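Local coordinates for macrolide export ATP-binding/permease protein MacB (Actinobacillus actinomycetemcomitans, PDB 3FTJ) that probably exports macrolides as the ATP-driven inner-membrane component of the MacAB-TdeA efflux system, this chain being that component's periplasmic region, at residues A[62-67]-A[126-131]; A[111-116]-A[154-159]; A[103-108]-A[132-137]; A[33-38]-A[174-179]; A[22-27]-A[207-212]. One frame throughout, in Å; residues are numbered along the deposited sequence.

In the fold
The five contacts lie along one mixed, curled sheet. Contacts 1, 2 and 3 cluster at one end, their centres about 10 to 12 Å apart, and touch one another. There strands 49-64, 127-130, 133-141, 106-110 and 155-159 meet helix 111-118. Contacts 4 and 5, about 14 Å apart between centres, occupy the other end, where strands 15-20, 175-180 and 206-209 carry helices 37-44 and 186-201. Contact 5 joins segments near the two chain ends, contact 4 lies within that span, and contacts 1 to 3 interleave inside both. By this chain order one lobe is inserted into the other, and the two are joined through the long strand 49-64.

Contact 1 (A[62-67]-A[126-131]); sequences LVVGNK and KTVIFN
Strand 127-130 pairs antiparallel with the end of strand 49-64, just before a type II' beta turn from Val64 to Lys67 reverses the chain into strand 67-77 and completes a beta hairpin. On the buried face, Leu62 crosses Val128 obliquely. The leucine has its CG anti to the backbone N (chi1 -160°), and chi1 and chi2 together direct CD2 toward the neighbouring strand, where it presses on Val128 CB at 3.4 Å, tighter than ordinary van der Waals contact. Val64 instead lies alongside Val128 and points the same way, its CG2 3.9 Å from Val128 CG1. Val128 is therefore met by two branches of different residues, while Ile117 and Phe118 of helix 111-118 cover Val64. The other face carries the partly exposed pair Val63 and Ile129, whose branch points face each other, CB to CB, at 4.2 Å. These two residues also form the hydrogen-bonded pair of the register. Val63 N donates to Ile129 O at 2.8 Å and Ile129 N returns a bond to Val63 O at 2.9 Å, each donor lying in the carbonyl plane. Leu62 CA adds a C-H...O contact to Ile129 O. Beyond the paired residues a water links the two backbones, accepting from Gly65 N at 3.0 Å and donating to Thr127 O at 2.8 Å.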
# COMPACT_ATOMS: atom_id res chain seq x y z
N LEU A 62 -6.12 -10.55 -15.67
CA LEU A 62 -5.35 -11.63 -15.06
C LEU A 62 -5.75 -12.95 -15.70
O LEU A 62 -6.91 -13.36 -15.63
CB LEU A 62 -5.65 -11.69 -13.56
CG LEU A 62 -4.68 -12.41 -12.63
CD1 LEU A 62 -5.37 -12.78 -11.33
CD2 LEU A 62 -4.13 -13.65 -13.27
N VAL A 63 -4.79 -13.62 -16.33
CA VAL A 63 -5.01 -14.96 -16.86
C VAL A 63 -4.48 -16.01 -15.88
O VAL A 63 -3.36 -15.89 -15.36
CB VAL A 63 -4.35 -15.16 -18.24
CG1 VAL A 63 -4.36 -16.64 -18.63
CG2 VAL A 63 -5.02 -14.29 -19.29
N VAL A 64 -5.30 -17.02 -15.60
CA VAL A 64 -4.88 -18.11 -14.74
C VAL A 64 -5.31 -19.41 -15.39
O VAL A 64 -6.50 -19.71 -15.47
CB VAL A 64 -5.54 -18.03 -13.37
CG1 VAL A 64 -4.97 -19.12 -12.44
CG2 VAL A 64 -5.34 -16.63 -12.77
N GLY A 65 -4.33 -20.18 -15.84
CA GLY A 65 -4.63 -21.38 -16.60
C GLY A 65 -5.36 -20.97 -17.86
O GLY A 65 -4.83 -20.24 -18.68
N ASN A 66 -6.60 -21.43 -18.00
CA ASN A 66 -7.41 -21.07 -19.15
C ASN A 66 -8.41 -19.96 -18.87
O ASN A 66 -9.14 -19.55 -19.76
CB ASN A 66 -8.15 -22.30 -19.68
CG ASN A 66 -7.20 -23.31 -20.30
OD1 ASN A 66 -6.28 -22.95 -21.03
ND2 ASN A 66 -7.43 -24.59 -20.00
N LYS A 67 -8.42 -19.48 -17.63
CA LYS A 67 -9.40 -18.48 -17.20
C LYS A 67 -8.84 -17.07 -17.35
O LYS A 67 -7.63 -16.86 -17.20
CB LYS A 67 -9.81 -18.73 -15.74
CG LYS A 67 -10.45 -20.10 -15.46
CD LYS A 67 -10.35 -20.46 -13.98
CE LYS A 67 -11.11 -21.76 -13.63
NZ LYS A 67 -10.54 -22.97 -14.32
N LYS A 126 1.71 -21.75 -8.29
CA LYS A 126 1.08 -21.55 -9.59
C LYS A 126 1.28 -20.16 -10.17
O LYS A 126 1.51 -19.19 -9.45
CB LYS A 126 -0.39 -21.94 -9.53
CG LYS A 126 -0.56 -23.44 -9.71
CD LYS A 126 -1.81 -23.95 -9.07
CE LYS A 126 -1.76 -25.45 -8.95
NZ LYS A 126 -3.06 -25.98 -8.47
N THR A 127 1.23 -20.07 -11.50
CA THR A 127 1.54 -18.82 -12.19
C THR A 127 0.28 -18.09 -12.61
O THR A 127 -0.64 -18.69 -13.18
CB THR A 127 2.44 -19.06 -13.41
OG1 THR A 127 3.74 -19.48 -12.96
CG2 THR A 127 2.58 -17.79 -14.22
N VAL A 128 0.23 -16.79 -12.31
CA VAL A 128 -0.85 -15.93 -12.76
C VAL A 128 -0.24 -14.85 -13.66
O VAL A 128 0.87 -14.37 -13.40
CB VAL A 128 -1.62 -15.29 -11.60
CG1 VAL A 128 -2.11 -16.36 -10.62
CG2 VAL A 128 -0.76 -14.26 -10.89
N ILE A 129 -0.94 -14.49 -14.72
CA ILE A 129 -0.41 -13.56 -15.71
C ILE A 129 -1.19 -12.26 -15.69
O ILE A 129 -2.38 -12.22 -16.02
CB ILE A 129 -0.46 -14.18 -17.12
CG1 ILE A 129 0.26 -15.52 -17.14
CG2 ILE A 129 0.16 -13.25 -18.14
CD1 ILE A 129 0.35 -16.13 -18.52
N PHE A 130 -0.51 -11.18 -15.30
CA PHE A 130 -1.13 -9.86 -15.28
C PHE A 130 -0.66 -9.04 -16.49
O PHE A 130 0.54 -8.79 -16.68
CB PHE A 130 -0.79 -9.14 -13.98
CG PHE A 130 -1.47 -7.80 -13.83
CD1 PHE A 130 -2.73 -7.71 -13.28
CD2 PHE A 130 -0.84 -6.65 -14.24
CE1 PHE A 130 -3.35 -6.48 -13.15
CE2 PHE A 130 -1.45 -5.42 -14.11
CZ PHE A 130 -2.71 -5.34 -13.56
N ASN A 131 -1.62 -8.62 -17.32
CA ASN A 131 -1.30 -7.88 -18.55
C ASN A 131 -0.08 -8.47 -19.27
O ASN A 131 0.86 -7.74 -19.64
CB ASN A 131 -1.10 -6.39 -18.26
CG ASN A 131 -2.42 -5.64 -18.12
OD1 ASN A 131 -2.44 -4.44 -17.86
ND2 ASN A 131 -3.54 -6.34 -18.30
O HOH W 1 -1.48 -19.28 -15.79

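Contact 2 (A[111-116]-A[154-159]); sequences ESAKKA and LNLYSP
Helix 111-118, which directly follows strand 106-110, packs here by its first turns against the start of strand 155-159, a helix-on-sheet contact in the mixed sheet of the periplasmic region. Alanines small enough to bring the backbones close carry it: the CA atoms of Ala113 and Leu154 are 4.6 Å apart. Ala113 points its methyl at the strand, where CB rests on a carbonyl oxygen, 3.6 Å from Asn155 O.

The apolar contacts are two. Ala113 CB lies 4.1 Å from Leu156 CD2, the branch that meets the helix; Leu156 has its CG anti to the carbonyl carbon (chi1 -45°), and Val107 and Leu109 of the adjacent strand also touch it. One turn further along the helix, towards the surface, Ala116 faces Leu154, just ahead of the strand. Leu154 leaves its backbone in the opposite sense but bends back, so that its CD1 rests 3.7 Å from Ala116 CB.

Polar tethering is indirect and runs through Asp110, the residue just before the helix. A single carboxylate ties the first turn of the helix to the beginning of the strand: Asp110 OD2 accepts from Ser112 N, and Asp110 OD1 accepts from Asn155 ND2.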
# COMPACT_ATOMS: atom_id res chain seq x y z
N GLU A 111 -7.49 -13.34 0.24
CA GLU A 111 -8.33 -14.49 0.55
C GLU A 111 -9.37 -14.69 -0.55
O GLU A 111 -9.51 -15.78 -1.11
CB GLU A 111 -9.03 -14.27 1.89
CG GLU A 111 -9.54 -15.52 2.55
CD GLU A 111 -8.46 -16.23 3.34
OE1 GLU A 111 -7.35 -16.41 2.79
OE2 GLU A 111 -8.72 -16.63 4.50
N SER A 112 -10.09 -13.62 -0.86
CA SER A 112 -11.15 -13.70 -1.86
C SER A 112 -10.60 -13.84 -3.28
O SER A 112 -11.29 -14.36 -4.16
CB SER A 112 -12.10 -12.51 -1.74
OG SER A 112 -11.39 -11.29 -1.77
N ALA A 113 -9.37 -13.40 -3.50
CA ALA A 113 -8.72 -13.59 -4.80
C ALA A 113 -8.41 -15.07 -5.00
O ALA A 113 -8.69 -15.64 -6.06
CB ALA A 113 -7.45 -12.75 -4.91
N LYS A 114 -7.84 -15.69 -3.96
CA LYS A 114 -7.55 -17.12 -3.98
C LYS A 114 -8.82 -17.91 -4.32
O LYS A 114 -8.80 -18.78 -5.19
CB LYS A 114 -6.99 -17.56 -2.63
CG LYS A 114 -6.41 -18.96 -2.61
CD LYS A 114 -7.49 -20.02 -2.43
CE LYS A 114 -6.92 -21.42 -2.67
NZ LYS A 114 -7.89 -22.51 -2.34
N LYS A 115 -9.91 -17.60 -3.64
CA LYS A 115 -11.17 -18.28 -3.87
C LYS A 115 -11.69 -18.08 -5.30
O LYS A 115 -12.15 -19.03 -5.93
CB LYS A 115 -12.24 -17.81 -2.88
CG LYS A 115 -13.62 -18.37 -3.17
CD LYS A 115 -14.70 -17.75 -2.31
CE LYS A 115 -16.06 -18.38 -2.59
NZ LYS A 115 -17.16 -17.65 -1.90
N ALA A 116 -11.61 -16.86 -5.81
CA ALA A 116 -12.15 -16.54 -7.13
C ALA A 116 -11.36 -17.21 -8.25
O ALA A 116 -11.93 -17.68 -9.24
CB ALA A 116 -12.18 -15.03 -7.34
N LEU A 154 -10.47 -9.21 -6.10
CA LEU A 154 -9.25 -9.52 -6.85
C LEU A 154 -8.08 -8.61 -6.55
O LEU A 154 -7.69 -7.77 -7.37
CB LEU A 154 -9.50 -9.58 -8.35
CG LEU A 154 -9.66 -11.03 -8.81
CD1 LEU A 154 -10.87 -11.65 -8.14
CD2 LEU A 154 -9.77 -11.09 -10.32
N ASN A 155 -7.52 -8.79 -5.36
CA ASN A 155 -6.33 -8.07 -4.96
C ASN A 155 -5.12 -8.99 -5.02
O ASN A 155 -5.14 -10.09 -4.47
CB ASN A 155 -6.51 -7.50 -3.55
CG ASN A 155 -7.70 -6.56 -3.46
OD1 ASN A 155 -7.79 -5.58 -4.20
ND2 ASN A 155 -8.63 -6.85 -2.56
N LEU A 156 -4.08 -8.54 -5.73
CA LEU A 156 -2.79 -9.23 -5.73
C LEU A 156 -1.71 -8.28 -5.23
O LEU A 156 -1.71 -7.10 -5.57
CB LEU A 156 -2.42 -9.72 -7.13
CG LEU A 156 -3.44 -10.44 -8.02
CD1 LEU A 156 -2.70 -11.49 -8.84
CD2 LEU A 156 -4.55 -11.10 -7.25
N TYR A 157 -0.79 -8.79 -4.42
CA TYR A 157 0.27 -7.97 -3.84
C TYR A 157 1.66 -8.44 -4.25
O TYR A 157 2.01 -9.59 -4.07
CB TYR A 157 0.16 -7.97 -2.31
CG TYR A 157 -1.21 -7.58 -1.82
CD1 TYR A 157 -1.60 -6.26 -1.78
CD2 TYR A 157 -2.11 -8.54 -1.40
CE1 TYR A 157 -2.85 -5.89 -1.33
CE2 TYR A 157 -3.37 -8.19 -0.95
CZ TYR A 157 -3.73 -6.86 -0.91
OH TYR A 157 -4.98 -6.50 -0.47
N SER A 158 2.43 -7.51 -4.80
CA SER A 158 3.74 -7.81 -5.37
C SER A 158 4.70 -6.72 -4.90
O SER A 158 4.26 -5.67 -4.45
CB SER A 158 3.61 -7.82 -6.90
OG SER A 158 4.72 -8.40 -7.53
N PRO A 159 6.02 -6.96 -4.99
CA PRO A 159 6.93 -5.91 -4.51
C PRO A 159 6.79 -4.64 -5.34
O PRO A 159 6.67 -4.74 -6.57
CB PRO A 159 8.32 -6.52 -4.73
CG PRO A 159 8.09 -8.01 -4.74
CD PRO A 159 6.74 -8.18 -5.40

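Contact 3 (A[103-108]-A[132-137])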
# COMPACT_ATOMS: atom_id res chain seq x y z
N SER A 103 13.47 -7.59 -7.31
CA SER A 103 12.30 -7.34 -8.15
C SER A 103 11.73 -8.66 -8.68
O SER A 103 11.54 -8.83 -9.88
CB SER A 103 12.68 -6.43 -9.33
OG SER A 103 13.06 -5.14 -8.87
N ASN A 104 11.47 -9.59 -7.77
CA ASN A 104 10.96 -10.90 -8.15
C ASN A 104 9.50 -10.82 -8.57
O ASN A 104 8.70 -10.09 -7.96
CB ASN A 104 11.10 -11.89 -6.98
CG ASN A 104 12.51 -12.44 -6.83
OD1 ASN A 104 12.85 -13.01 -5.79
ND2 ASN A 104 13.33 -12.25 -7.85
N GLN A 105 9.15 -11.56 -9.61
CA GLN A 105 7.77 -11.63 -10.07
C GLN A 105 7.02 -12.66 -9.25
O GLN A 105 6.72 -13.77 -9.70
CB GLN A 105 7.70 -11.94 -11.56
CG GLN A 105 8.19 -10.78 -12.41
CD GLN A 105 8.54 -11.17 -13.84
OE1 GLN A 105 9.48 -10.65 -14.42
NE2 GLN A 105 7.78 -12.10 -14.40
N VAL A 106 6.75 -12.30 -8.00
CA VAL A 106 6.00 -13.15 -7.10
C VAL A 106 4.80 -12.37 -6.62
O VAL A 106 4.83 -11.14 -6.55
CB VAL A 106 6.85 -13.60 -5.87
CG1 VAL A 106 8.01 -14.51 -6.31
CG2 VAL A 106 7.37 -12.39 -5.11
N VAL A 107 3.74 -13.08 -6.28
CA VAL A 107 2.54 -12.41 -5.84
C VAL A 107 1.95 -13.06 -4.61
O VAL A 107 2.02 -14.28 -4.43
CB VAL A 107 1.49 -12.31 -7.00
CG1 VAL A 107 1.10 -13.69 -7.49
CG2 VAL A 107 0.29 -11.54 -6.55
N VAL A 108 1.38 -12.23 -3.74
CA VAL A 108 0.64 -12.72 -2.59
C VAL A 108 -0.85 -12.46 -2.83
O VAL A 108 -1.24 -11.33 -3.13
CB VAL A 108 1.11 -12.05 -1.28
CG1 VAL A 108 0.20 -12.43 -0.12
CG2 VAL A 108 2.57 -12.45 -0.97
N LYS A 132 -0.09 -9.79 -19.43
CA LYS A 132 0.94 -10.54 -20.17
C LYS A 132 2.20 -10.89 -19.36
O LYS A 132 3.05 -11.63 -19.85
CB LYS A 132 1.32 -9.81 -21.46
CG LYS A 132 0.17 -9.65 -22.44
CD LYS A 132 0.61 -8.86 -23.65
CE LYS A 132 1.57 -9.66 -24.51
NZ LYS A 132 1.90 -8.91 -25.75
N ARG A 133 2.31 -10.37 -18.15
CA ARG A 133 3.49 -10.62 -17.32
C ARG A 133 3.22 -11.70 -16.27
O ARG A 133 2.32 -11.55 -15.45
CB ARG A 133 3.93 -9.31 -16.65
CG ARG A 133 4.95 -9.49 -15.54
CD ARG A 133 6.35 -9.52 -16.08
NE ARG A 133 6.64 -8.31 -16.85
CZ ARG A 133 7.81 -8.07 -17.44
NH1 ARG A 133 8.79 -8.95 -17.34
NH2 ARG A 133 7.99 -6.95 -18.12
N PRO A 134 4.00 -12.80 -16.30
CA PRO A 134 3.79 -13.91 -15.37
C PRO A 134 4.35 -13.68 -13.96
O PRO A 134 5.50 -13.27 -13.82
CB PRO A 134 4.55 -15.05 -16.06
CG PRO A 134 5.70 -14.35 -16.66
CD PRO A 134 5.02 -13.14 -17.30
N PHE A 135 3.53 -13.95 -12.95
CA PHE A 135 3.93 -13.89 -11.55
C PHE A 135 3.65 -15.23 -10.89
O PHE A 135 2.63 -15.86 -11.17
CB PHE A 135 3.11 -12.84 -10.79
CG PHE A 135 3.46 -11.43 -11.14
CD1 PHE A 135 2.94 -10.84 -12.28
CD2 PHE A 135 4.29 -10.69 -10.32
CE1 PHE A 135 3.26 -9.54 -12.61
CE2 PHE A 135 4.60 -9.37 -10.64
CZ PHE A 135 4.09 -8.80 -11.78
N ARG A 136 4.55 -15.65 -10.00
CA ARG A 136 4.36 -16.89 -9.25
C ARG A 136 3.72 -16.62 -7.88
O ARG A 136 4.20 -15.79 -7.12
CB ARG A 136 5.69 -17.62 -9.09
CG ARG A 136 5.63 -18.82 -8.16
CD ARG A 136 6.92 -19.63 -8.24
NE ARG A 136 8.11 -18.81 -7.98
CZ ARG A 136 8.58 -18.56 -6.76
NH1 ARG A 136 7.97 -19.06 -5.70
NH2 ARG A 136 9.67 -17.81 -6.61
N VAL A 137 2.63 -17.32 -7.59
CA VAL A 137 1.93 -17.19 -6.31
C VAL A 137 2.73 -17.81 -5.17
O VAL A 137 3.03 -19.01 -5.18
CB VAL A 137 0.53 -17.83 -6.38
CG1 VAL A 137 -0.19 -17.65 -5.04
CG2 VAL A 137 -0.28 -17.21 -7.50
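Gln105 sets CG anti to its carbonyl carbon (chi1 -70°) and then runs extended, laying its amide along the neighbouring strand, whereas Arg133 folds at chi2 (86°) and chi3 to bring its guanidinium back beside the amide oxygen. The two side chains cross at about a right angle, with their flat groups turned 81° from each other. Gln105 NE2 donates to Pro134 O at 2.6 Å, a short bond lying in both the carbonyl plane and the amide plane. At the oxygen end of the amide, Arg133 NH1 makes a weak bond to Gln105 OE1 at 3.4 Å.

Gln105 is the centre of an inverse gamma turn that leads into a parallel pairing of strands 106-110 and 133-141. Gln105 O accepts from Arg136 N at 2.9 Å, and Arg136 O accepts from Val107 N, also at 2.9 Å, both donors standing above the carbonyl planes. Val106 and Arg136 run side by side on the more exposed face, Val106 CG1 lying over the guanidinium 3.7 Å from Arg136 NH2. On the buried face, Val107 CG1 occupies the crowded position between backbone N and carbonyl carbon and meets Val137 CG2 at 3.8 Å.

Contact 4 (A[33-38]-A[174-179])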
# COMPACT_ATOMS: atom_id res chain seq x y z
N GLN A 33 1.10 12.09 -9.97
CA GLN A 33 1.99 11.34 -9.09
C GLN A 33 3.28 12.09 -8.78
O GLN A 33 4.16 12.18 -9.63
CB GLN A 33 2.37 10.01 -9.73
CG GLN A 33 1.37 8.92 -9.54
CD GLN A 33 1.96 7.57 -9.89
OE1 GLN A 33 2.62 7.40 -10.92
NE2 GLN A 33 1.71 6.59 -9.02
N ASN A 34 3.40 12.61 -7.56
CA ASN A 34 4.63 13.28 -7.15
C ASN A 34 5.38 12.55 -6.06
O ASN A 34 6.57 12.79 -5.84
CB ASN A 34 4.35 14.74 -6.77
CG ASN A 34 4.26 15.64 -7.98
OD1 ASN A 34 3.33 16.44 -8.10
ND2 ASN A 34 5.21 15.50 -8.89
N LEU A 35 4.69 11.64 -5.37
CA LEU A 35 5.38 10.79 -4.41
C LEU A 35 6.34 9.86 -5.16
O LEU A 35 5.97 9.28 -6.18
CB LEU A 35 4.36 9.97 -3.60
CG LEU A 35 3.50 10.80 -2.63
CD1 LEU A 35 2.39 9.97 -2.01
CD2 LEU A 35 4.39 11.42 -1.54
N LYS A 36 7.56 9.72 -4.64
CA LYS A 36 8.59 8.90 -5.27
C LYS A 36 9.19 7.92 -4.28
O LYS A 36 9.16 8.15 -3.07
CB LYS A 36 9.74 9.75 -5.81
CG LYS A 36 9.35 11.04 -6.47
CD LYS A 36 10.59 11.81 -6.84
CE LYS A 36 10.27 13.12 -7.55
NZ LYS A 36 11.52 13.74 -8.15
N ILE A 37 9.77 6.86 -4.81
CA ILE A 37 10.50 5.89 -3.98
C ILE A 37 11.61 6.56 -3.18
O ILE A 37 11.88 6.18 -2.04
CB ILE A 37 11.07 4.74 -4.84
CG1 ILE A 37 9.92 3.88 -5.38
CG2 ILE A 37 12.04 3.89 -4.04
CD1 ILE A 37 9.03 3.30 -4.29
N SER A 38 12.25 7.58 -3.76
CA SER A 38 13.31 8.30 -3.04
C SER A 38 12.76 9.08 -1.84
O SER A 38 13.43 9.20 -0.82
CB SER A 38 14.08 9.24 -3.97
OG SER A 38 13.21 10.17 -4.59
N GLY A 174 1.57 5.94 -5.68
CA GLY A 174 0.26 6.47 -5.33
C GLY A 174 0.17 6.93 -3.89
O GLY A 174 -0.53 7.91 -3.58
N SER A 175 0.88 6.24 -3.00
CA SER A 175 0.94 6.61 -1.59
C SER A 175 2.09 5.94 -0.84
O SER A 175 2.75 5.03 -1.35
CB SER A 175 -0.39 6.27 -0.90
OG SER A 175 -0.61 4.87 -0.85
N ILE A 176 2.32 6.40 0.38
CA ILE A 176 3.34 5.86 1.26
C ILE A 176 2.74 5.73 2.65
O ILE A 176 2.28 6.72 3.23
CB ILE A 176 4.55 6.82 1.38
CG1 ILE A 176 5.23 7.01 0.02
CG2 ILE A 176 5.55 6.32 2.41
CD1 ILE A 176 6.18 8.21 -0.03
N THR A 177 2.74 4.53 3.21
CA THR A 177 2.31 4.38 4.58
C THR A 177 3.52 4.26 5.50
O THR A 177 4.41 3.45 5.25
CB THR A 177 1.38 3.18 4.77
OG1 THR A 177 0.24 3.32 3.91
CG2 THR A 177 0.91 3.09 6.21
N VAL A 178 3.56 5.08 6.54
CA VAL A 178 4.65 5.07 7.50
C VAL A 178 4.14 4.55 8.84
O VAL A 178 3.01 4.84 9.24
CB VAL A 178 5.29 6.47 7.70
CG1 VAL A 178 5.69 7.09 6.37
CG2 VAL A 178 4.35 7.39 8.44
N LYS A 179 4.98 3.77 9.53
CA LYS A 179 4.68 3.35 10.88
C LYS A 179 5.49 4.24 11.79
O LYS A 179 6.72 4.31 11.68
CB LYS A 179 5.06 1.89 11.10
CG LYS A 179 4.16 1.11 12.05
CD LYS A 179 4.34 1.54 13.50
CE LYS A 179 3.62 0.57 14.44
NZ LYS A 179 3.81 0.90 15.88
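Residues 33-36 form the loop between helices 27-31 and 37-44, with Lys36 at the N-cap position of the second helix, and they run roughly along the start of strand 175-180, the two directions 36° apart. The backbones stay separated, with CA atoms 6.4 Å apart for Gln33 and Gly174 and 6.7 Å for Leu35 and Ser175. Just upstream of the strand they come closer, since Leu35 and Ile37 bond through their backbones to Ile173 and Ser171. Side chains make the contact, above all Leu35. Its CG stands anti to the carbonyl carbon (chi1 -69°), directing the branched end at the strand; CD1 lies on the strand backbone, 3.7 Å from Ser175 CA and 3.9 Å from Gly174 O, while CD2 meets Ile176 CD1 at 4.0 Å. Leu35 and Ile176 cross obliquely, and Val52 of strand 49-64 touches the isoleucine as well. Beside this, Gln33 extends its amide to Gly174, where NE2 stands 3.4 Å from Gly174 N; both are donors, so this is contact without a bond. Strand 175-180 lies between strands 15-20 and 49-64, antiparallel to both, so the loop and helix 37-44 belong to the crossover of a split beta-alpha-beta unit. With helix 186-201 leading to strand 206-209, this gives a ferredoxin-like beta-alpha-beta-beta-alpha-beta arrangement.

Contact 5 (A[22-27]-A[207-212])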
# COMPACT_ATOMS: atom_id res chain seq x y z
N ASN A 22 -4.58 16.91 -2.87
CA ASN A 22 -5.01 17.83 -1.82
C ASN A 22 -6.08 17.26 -0.90
O ASN A 22 -6.38 17.84 0.14
CB ASN A 22 -5.49 19.13 -2.45
CG ASN A 22 -4.42 19.80 -3.29
OD1 ASN A 22 -4.69 20.29 -4.39
ND2 ASN A 22 -3.20 19.83 -2.78
N GLY A 23 -6.65 16.13 -1.29
CA GLY A 23 -7.65 15.46 -0.48
C GLY A 23 -8.56 14.61 -1.35
O GLY A 23 -8.50 14.69 -2.58
N PHE A 24 -9.41 13.80 -0.73
CA PHE A 24 -10.40 13.03 -1.48
C PHE A 24 -11.45 13.95 -2.08
O PHE A 24 -12.21 13.56 -2.97
CB PHE A 24 -11.06 11.97 -0.60
CG PHE A 24 -10.09 11.01 0.03
CD1 PHE A 24 -9.22 10.28 -0.76
CD2 PHE A 24 -10.05 10.84 1.40
CE1 PHE A 24 -8.33 9.39 -0.19
CE2 PHE A 24 -9.17 9.95 1.97
CZ PHE A 24 -8.30 9.23 1.18
N GLY A 25 -11.50 15.19 -1.58
CA GLY A 25 -12.37 16.21 -2.14
C GLY A 25 -11.68 16.90 -3.30
O GLY A 25 -11.86 18.11 -3.52
N ASP A 26 -10.90 16.14 -4.05
CA ASP A 26 -10.11 16.67 -5.15
C ASP A 26 -9.49 15.52 -5.94
O ASP A 26 -8.27 15.32 -5.92
CB ASP A 26 -9.02 17.61 -4.62
CG ASP A 26 -8.45 18.52 -5.70
OD1 ASP A 26 -8.62 18.22 -6.90
OD2 ASP A 26 -7.82 19.53 -5.34
N ARG A 27 -10.34 14.76 -6.63
CA ARG A 27 -9.90 13.60 -7.41
C ARG A 27 -8.84 13.98 -8.44
O ARG A 27 -7.88 13.25 -8.65
CB ARG A 27 -11.09 12.96 -8.13
CG ARG A 27 -12.07 12.24 -7.22
CD ARG A 27 -12.84 13.23 -6.36
NE ARG A 27 -13.94 12.59 -5.64
CZ ARG A 27 -14.79 13.25 -4.86
NH1 ARG A 27 -14.68 14.56 -4.70
NH2 ARG A 27 -15.76 12.59 -4.23
N PHE A 207 -1.24 14.86 0.92
CA PHE A 207 -1.97 15.00 2.17
C PHE A 207 -1.81 13.74 2.99
O PHE A 207 -1.47 12.68 2.46
CB PHE A 207 -3.45 15.32 1.93
CG PHE A 207 -4.20 14.28 1.14
CD1 PHE A 207 -5.06 13.40 1.78
CD2 PHE A 207 -4.05 14.19 -0.23
CE1 PHE A 207 -5.76 12.44 1.05
CE2 PHE A 207 -4.75 13.24 -0.97
CZ PHE A 207 -5.60 12.36 -0.32
N ILE A 208 -2.02 13.85 4.30
CA ILE A 208 -1.77 12.75 5.22
C ILE A 208 -3.06 12.28 5.85
O ILE A 208 -3.89 13.08 6.29
CB ILE A 208 -0.76 13.17 6.30
CG1 ILE A 208 0.55 13.63 5.64
CG2 ILE A 208 -0.50 12.02 7.27
CD1 ILE A 208 1.71 13.78 6.61
N MET A 209 -3.24 10.96 5.87
CA MET A 209 -4.41 10.33 6.47
C MET A 209 -3.96 9.59 7.72
O MET A 209 -3.06 8.76 7.66
CB MET A 209 -5.03 9.31 5.52
CG MET A 209 -5.55 9.87 4.22
SD MET A 209 -7.27 10.37 4.35
CE MET A 209 -7.11 12.15 4.50
N ASN A 210 -4.60 9.89 8.84
CA ASN A 210 -4.36 9.18 10.09
C ASN A 210 -5.55 9.32 11.03
O ASN A 210 -6.59 9.85 10.64
CB ASN A 210 -3.08 9.69 10.76
CG ASN A 210 -3.05 11.19 10.91
OD1 ASN A 210 -4.10 11.84 10.94
ND2 ASN A 210 -1.86 11.75 11.00
N SER A 211 -5.39 8.85 12.26
CA SER A 211 -6.44 8.97 13.27
C SER A 211 -6.92 10.41 13.39
O SER A 211 -8.13 10.68 13.37
CB SER A 211 -5.94 8.47 14.62
OG SER A 211 -7.00 8.37 15.54
N ASP A 212 -5.98 11.34 13.51
CA ASP A 212 -6.33 12.76 13.64
C ASP A 212 -7.20 13.26 12.48
O ASP A 212 -8.13 14.04 12.70
CB ASP A 212 -5.07 13.62 13.75
CG ASP A 212 -5.39 15.08 13.98
OD1 ASP A 212 -5.98 15.41 15.03
OD2 ASP A 212 -5.05 15.91 13.09
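Gly23 sits over the face of the Phe207 ring, its CA 3.6 Å from the ring centroid and almost on the normal, a CH-pi contact. Gly23 N approaches the same face, 3.4 Å from Phe207 CD2. The ring edge is used as well: Phe207 turns it towards the face of Phe24 in a T-shaped pair with centroids 5.3 Å apart and planes at 87°. The closest atoms here are Phe24 CE1 and Phe207 CZ at 4.0 Å. Met209 completes the group, meeting Phe24 tip to tip. Its chain bends at chi2 and chi3, bringing SD to 3.1 Å from Phe24 CE2 in a tight, oblique Met-aromatic contact.

Torsions and backbone set this up. Phe207 holds CG in the crowded position between backbone N and carbonyl carbon (chi1 60°), and Phe207 and Met209, two residues apart on one strand, both point at the loop. Gly23, with phi 154°, lets the backbone pass close over the ring. Further out, Phe207 also meets the ring of Phe19 on strand 15-20, and Arg30 touches both phenylalanines. The loop is pinned where Asn22 N and Asp26 O bond Ser29 OG and Asp26 caps helix 27-31. The contact is thus an aromatic cluster at the surface, closing the loop after strand 15-20 over strand 206-209, the outer strand beside it in the ferredoxin-like sheet.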